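Local coordinates for protein latency-associated nuclear antigen (Murid herpesvirus 4, PDB 4BLG) that binds DNA through this C-terminal domain, which pairs with a second copy of itself and carries charged surface residues that affect viral latency, at the interface of chains A and B. Coordinates in Å, arbitrary orientation; residue numbers count along the deposited sequence, not the author numbering. Chains: chain A/B, Latency-associated nuclear antigen.

The interface of chains A and B. Residues chain A 64-66, 89, 127; chain B 71-75.
The ring of B:Pro72 packs among A:Leu64, A:Thr66, A:Phe89 and A:Leu127, and more of its surface is hidden than that of any other residue in this patch. Its CG meets the CB of A:Leu64 at 3.5 Å. On the next ring carbon, CD of B:Pro72 lies 3.8 Å from CE2 of A:Phe89, the two side chains crossing at about a right angle, and the methyl CG2 of A:Thr66 also comes up to CD. One step back along chain B, B:Leu71 lays its CD2 methyl against the far end of the same phenyl ring, 3.8 Å from CZ of A:Phe89. A:Leu127 comes in from a third side: its CD2 rests 3.8 Å from CB of B:Leu71, while its CD1 sits over one face of the A:Phe89 ring, towards the rim, and so backs that ring within chain A.

Further along, A:Leu64 holds CG anti to its carbonyl carbon (chi1 -47°), and its two methyls part ways. CD1 reaches CG2 of B:Val74 at 4.0 Å; CD2 meets CD of B:Pro75 tip to tip. In B:Val74, chi1 of -178° leaves CG2 anti to the carbonyl carbon, beside the backbone N, where it touches both CD1 of A:Leu64 and CB of A:Leu127.

Across the rim two backbone carbonyls come up against carbon: O of A:Ser65 is 3.6 Å from CB of B:Pro72, and O of B:Pro72 is 3.6 Å from CD2 of A:Leu127. No hydrogen bond or salt bridge crosses here. The patch, repeated by two-fold symmetry, fastens the proline-bearing loop of one DNA-binding domain to its neighbour by shape and apolar contact, and probably helps hold the dimer together.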
ATOM      1  N   LEU A  64      -3.656   0.244  12.035  1.00 32.19           N
ATOM      2  CA  LEU A  64      -4.062   1.484  11.391  1.00 28.81           C
ATOM      3  C   LEU A  64      -4.296   1.213   9.920  1.00 29.90           C
ATOM      4  O   LEU A  64      -3.449   0.623   9.252  1.00 35.09           O
ATOM      5  CB  LEU A  64      -2.990   2.550  11.561  1.00 29.92           C
ATOM      6  CG  LEU A  64      -2.433   2.713  12.980  1.00 35.51           C
ATOM      7  CD1 LEU A  64      -1.346   3.770  12.982  1.00 41.26           C
ATOM      8  CD2 LEU A  64      -3.515   3.082  13.971  1.00 38.49           C
ATOM      9  N   SER A  65      -5.445   1.639   9.410  1.00 30.46           N
ATOM     10  CA  SER A  65      -5.764   1.393   8.014  1.00 30.77           C
ATOM     11  C   SER A  65      -5.903   2.668   7.201  1.00 31.94           C
ATOM     12  O   SER A  65      -6.436   3.677   7.659  1.00 34.79           O
ATOM     13  CB  SER A  65      -7.031   0.553   7.878  1.00 33.36           C
ATOM     14  OG  SER A  65      -6.842  -0.740   8.421  1.00 31.78           O
ATOM     15  N   THR A  66      -5.401   2.593   5.979  1.00 24.45           N
ATOM     16  CA  THR A  66      -5.518   3.665   5.017  1.00 31.66           C
ATOM     17  C   THR A  66      -6.954   3.761   4.533  1.00 25.37           C
ATOM     18  O   THR A  66      -7.742   2.827   4.721  1.00 26.84           O
ATOM     19  CB  THR A  66      -4.672   3.358   3.788  1.00 22.25           C
ATOM     20  OG1 THR A  66      -5.185   2.177   3.157  1.00 21.48           O
ATOM     21  CG2 THR A  66      -3.238   3.133   4.174  1.00 26.20           C
ATOM     22  N   PHE A  89      -1.866  -1.406   8.750  1.00 27.81           N
ATOM     23  CA  PHE A  89      -0.511  -1.510   9.273  1.00 27.35           C
ATOM     24  C   PHE A  89      -0.498  -2.074  10.689  1.00 33.98           C
ATOM     25  O   PHE A  89      -1.349  -1.727  11.509  1.00 31.36           O
ATOM     26  CB  PHE A  89       0.161  -0.138   9.254  1.00 27.76           C
ATOM     27  CG  PHE A  89       0.238   0.471   7.887  1.00 26.84           C
ATOM     28  CD1 PHE A  89       1.269   0.136   7.023  1.00 26.48           C
ATOM     29  CD2 PHE A  89      -0.718   1.375   7.462  1.00 27.98           C
ATOM     30  CE1 PHE A  89       1.339   0.691   5.751  1.00 28.51           C
ATOM     31  CE2 PHE A  89      -0.655   1.931   6.196  1.00 34.47           C
ATOM     32  CZ  PHE A  89       0.380   1.593   5.341  1.00 30.22           C
ATOM     33  N   LEU A 127       5.603   5.600   8.701  1.00 53.01           N
ATOM     34  CA  LEU A 127       4.744   6.303   9.644  1.00 44.90           C
ATOM     35  C   LEU A 127       5.608   6.866  10.773  1.00 53.03           C
ATOM     36  O   LEU A 127       6.600   6.255  11.169  1.00 63.07           O
ATOM     37  CB  LEU A 127       3.689   5.356  10.209  1.00 44.69           C
ATOM     38  CG  LEU A 127       2.845   4.645   9.150  1.00 43.95           C
ATOM     39  CD1 LEU A 127       2.493   3.245   9.607  1.00 53.35           C
ATOM     40  CD2 LEU A 127       1.594   5.443   8.847  1.00 45.86           C
TER
ATOM     41  N   LEU B  71      -1.654   8.059   4.358  1.00 31.34           N
ATOM     42  CA  LEU B  71      -1.370   7.139   5.450  1.00 27.19           C
ATOM     43  C   LEU B  71      -2.200   7.579   6.651  1.00 31.40           C
ATOM     44  O   LEU B  71      -2.491   8.763   6.809  1.00 33.41           O
ATOM     45  CB  LEU B  71       0.115   7.134   5.812  1.00 33.44           C
ATOM     46  CG  LEU B  71       1.107   6.652   4.751  1.00 39.73           C
ATOM     47  CD1 LEU B  71       2.527   6.863   5.245  1.00 44.48           C
ATOM     48  CD2 LEU B  71       0.887   5.196   4.399  1.00 25.94           C
ATOM     49  N   PRO B  72      -2.589   6.626   7.501  1.00 29.33           N
ATOM     50  CA  PRO B  72      -3.356   6.973   8.696  1.00 39.33           C
ATOM     51  C   PRO B  72      -2.482   7.682   9.715  1.00 40.39           C
ATOM     52  O   PRO B  72      -1.279   7.427   9.763  1.00 35.50           O
ATOM     53  CB  PRO B  72      -3.776   5.610   9.232  1.00 29.91           C
ATOM     54  CG  PRO B  72      -2.671   4.707   8.813  1.00 35.65           C
ATOM     55  CD  PRO B  72      -2.253   5.193   7.460  1.00 29.82           C
ATOM     56  N   LEU B  73      -3.071   8.564  10.512  1.00 35.05           N
ATOM     57  CA  LEU B  73      -2.330   9.216  11.583  1.00 41.45           C
ATOM     58  C   LEU B  73      -2.089   8.214  12.693  1.00 46.59           C
ATOM     59  O   LEU B  73      -2.923   7.346  12.955  1.00 53.52           O
ATOM     60  CB  LEU B  73      -3.096  10.412  12.147  1.00 37.73           C
ATOM     61  CG  LEU B  73      -3.517  11.529  11.193  1.00 51.39           C
ATOM     62  CD1 LEU B  73      -4.441  12.473  11.935  1.00 56.83           C
ATOM     63  CD2 LEU B  73      -2.318  12.284  10.636  1.00 53.52           C
ATOM     64  N   VAL B  74      -0.951   8.357  13.359  1.00 45.21           N
ATOM     65  CA  VAL B  74      -0.583   7.488  14.464  1.00 39.39           C
ATOM     66  C   VAL B  74      -1.003   8.146  15.765  1.00 46.85           C
ATOM     67  O   VAL B  74      -0.535   9.241  16.087  1.00 47.60           O
ATOM     68  CB  VAL B  74       0.932   7.247  14.503  1.00 43.70           C
ATOM     69  CG1 VAL B  74       1.293   6.286  15.629  1.00 48.25           C
ATOM     70  CG2 VAL B  74       1.418   6.716  13.166  1.00 43.00           C
ATOM     71  N   PRO B  75      -1.888   7.486  16.524  1.00 51.36           N
ATOM     72  CA  PRO B  75      -2.337   8.098  17.775  1.00 55.22           C
ATOM     73  C   PRO B  75      -1.166   8.342  18.711  1.00 59.41           C
ATOM     74  O   PRO B  75      -0.227   7.550  18.736  1.00 61.57           O
ATOM     75  CB  PRO B  75      -3.295   7.055  18.360  1.00 60.87           C
ATOM     76  CG  PRO B  75      -2.939   5.777  17.697  1.00 51.90           C
ATOM     77  CD  PRO B  75      -2.440   6.135  16.335  1.00 44.92           C
TER